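Local structure of flagellar basal body rod modification protein (Helicobacter pylori 26695, 4ZZF) at the interface of chains A and B. The protein is probably required for flagellar hook formation, as a hook-capping protein that may act as a scaffold while the hook is assembled. Numbering follows the deposited sequence. Chains: chain A/B, Flagellar basal body rod modification protein.

The interface of chains A and B. Residues chain A 2, 4-5, 8, 140; chain B 1-4.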
loop_
_atom_site.group_PDB
_atom_site.type_symbol
_atom_site.label_atom_id
_atom_site.label_comp_id
_atom_site.label_asym_id
_atom_site.label_seq_id
_atom_site.Cartn_x
_atom_site.Cartn_y
_atom_site.Cartn_z
ATOM N N SER A 2 9.613 -3.495 -4.908
ATOM C CA SER A 2 8.300 -3.222 -4.335
ATOM C C SER A 2 7.591 -4.487 -3.814
ATOM O O SER A 2 7.587 -5.543 -4.462
ATOM C CB SER A 2 7.408 -2.501 -5.363
ATOM O OG SER A 2 6.250 -1.982 -4.739
ATOM N N SER A 4 4.331 -3.996 -2.836
ATOM C CA SER A 4 2.958 -3.510 -2.920
ATOM C C SER A 4 2.001 -4.559 -3.494
ATOM O O SER A 4 0.785 -4.418 -3.381
ATOM C CB SER A 4 2.887 -2.226 -3.761
ATOM O OG SER A 4 3.369 -2.477 -5.069
ATOM N N MET A 5 2.543 -5.621 -4.079
ATOM C CA MET A 5 1.713 -6.689 -4.630
ATOM C C MET A 5 1.072 -7.542 -3.553
ATOM O O MET A 5 0.022 -8.153 -3.773
ATOM C CB MET A 5 2.544 -7.574 -5.555
ATOM C CG MET A 5 3.113 -6.812 -6.731
ATOM S SD MET A 5 4.540 -7.620 -7.484
ATOM C CE MET A 5 4.788 -6.572 -8.920
ATOM N N LYS A 8 -2.686 -8.294 -3.050
ATOM C CA LYS A 8 -3.399 -8.110 -4.312
ATOM C C LYS A 8 -3.721 -9.473 -4.891
ATOM O O LYS A 8 -3.112 -10.475 -4.507
ATOM C CB LYS A 8 -2.579 -7.297 -5.329
ATOM C CG LYS A 8 -2.104 -5.901 -4.856
ATOM C CD LYS A 8 -3.267 -4.964 -4.583
ATOM C CE LYS A 8 -2.803 -3.526 -4.372
ATOM N NZ LYS A 8 -1.813 -3.393 -3.268
ATOM N N PHE A 140 -2.577 -7.075 -11.830
ATOM C CA PHE A 140 -2.924 -7.058 -10.402
ATOM C C PHE A 140 -4.174 -6.239 -10.129
ATOM O O PHE A 140 -4.395 -5.200 -10.760
ATOM C CB PHE A 140 -1.796 -6.480 -9.539
ATOM C CG PHE A 140 -0.504 -7.247 -9.602
ATOM C CD1 PHE A 140 0.424 -6.987 -10.604
ATOM C CD2 PHE A 140 -0.193 -8.187 -8.627
ATOM C CE1 PHE A 140 1.630 -7.667 -10.640
ATOM C CE2 PHE A 140 0.997 -8.875 -8.659
ATOM C CZ PHE A 140 1.914 -8.618 -9.658
ATOM N N ASN B 1 7.014 -1.592 -12.138
ATOM C CA ASN B 1 7.345 -2.508 -11.048
ATOM C C ASN B 1 6.386 -2.381 -9.864
ATOM O O ASN B 1 6.081 -3.364 -9.190
ATOM C CB ASN B 1 8.793 -2.281 -10.573
ATOM C CG ASN B 1 9.105 -3.011 -9.269
ATOM O OD1 ASN B 1 8.868 -2.488 -8.169
ATOM N ND2 ASN B 1 9.632 -4.231 -9.386
ATOM N N SER B 2 5.913 -1.165 -9.612
ATOM C CA SER B 2 5.013 -0.925 -8.489
ATOM C C SER B 2 3.525 -0.979 -8.884
ATOM O O SER B 2 3.106 -0.438 -9.918
ATOM C CB SER B 2 5.336 0.426 -7.825
ATOM O OG SER B 2 4.674 0.540 -6.581
ATOM N N VAL B 3 2.742 -1.636 -8.032
ATOM C CA VAL B 3 1.300 -1.693 -8.171
ATOM C C VAL B 3 0.608 -0.913 -7.035
ATOM O O VAL B 3 -0.581 -1.110 -6.760
ATOM C CB VAL B 3 0.791 -3.173 -8.206
ATOM C CG1 VAL B 3 1.586 -3.976 -9.226
ATOM C CG2 VAL B 3 0.842 -3.848 -6.828
ATOM N N SER B 4 1.354 -0.012 -6.398
ATOM C CA SER B 4 0.826 0.812 -5.315
ATOM C C SER B 4 -0.227 1.812 -5.802
ATOM O O SER B 4 -0.959 2.383 -4.997
ATOM C CB SER B 4 1.961 1.560 -4.599
ATOM O OG SER B 4 2.649 2.390 -5.518
HETATM O O HOH W 1 -2.186 -0.336 -3.664
HETATM O O HOH W 2 5.889 0.465 -4.402
#
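The hydroxyl OG of A:Ser4 is gripped from both chains: the backbone N of B:Val3 donates a hydrogen bond to it over 3.1 Å, 151° at the hydrogen, and OG of A:Ser2 bonds it at 2.9 Å from its own chain. It illustrates how a small hydroxyl can cap a backbone N-H of a neighbouring molecule, while a second hydroxyl from the same chain should help to hold it in place. The torsion of A:Ser4 (chi1 59°) sets OG between its own N and carbonyl carbon, turned toward B:Val3. The hydroxyl of A:Ser2 also meets water 2, which OG of B:Ser2 contacts in turn. The direct approach of the two Ser2 hydroxyls is weak, and water 2 bridges them at suspiciously short distances, so this link should be taken with caution. Within chain B, OG of B:Ser2 likewise bonds OG of B:Ser4 at 2.9 Å, repeating the serine pair of the partner.

Beside this polar seam B:Val3 supplies the apolar element, and its two methyls divide the work. CG2 packs on A:Met5, 3.7 Å from its CA, and faces A:Ser4 as well. CG1 sits over the face of the A:Phe140 ring, toward its CD1 corner at 3.5 Å, the two side chains crossing at about a right angle. A:Met5 runs past the valine to bring its terminal methyl CE near the backbone O of B:Asn1.

The patch joins the N-terminal segments of two copies, backed on chain A by strand 137-141. Each copy is a fragment from the C-terminal half of FlgD, lacking the last residues of the protein, which includes the Ig-like domain; the contact may belong to the crystal rather than to the flagellum. At its other end A:Lys8, bent at chi2 and chi4, curls back so that NZ bonds the carbonyl O of A:Ser4 at 2.8 Å, almost straight on to the C=O (165°), while water 1 carries NZ on to the carbonyl O of B:Ser4.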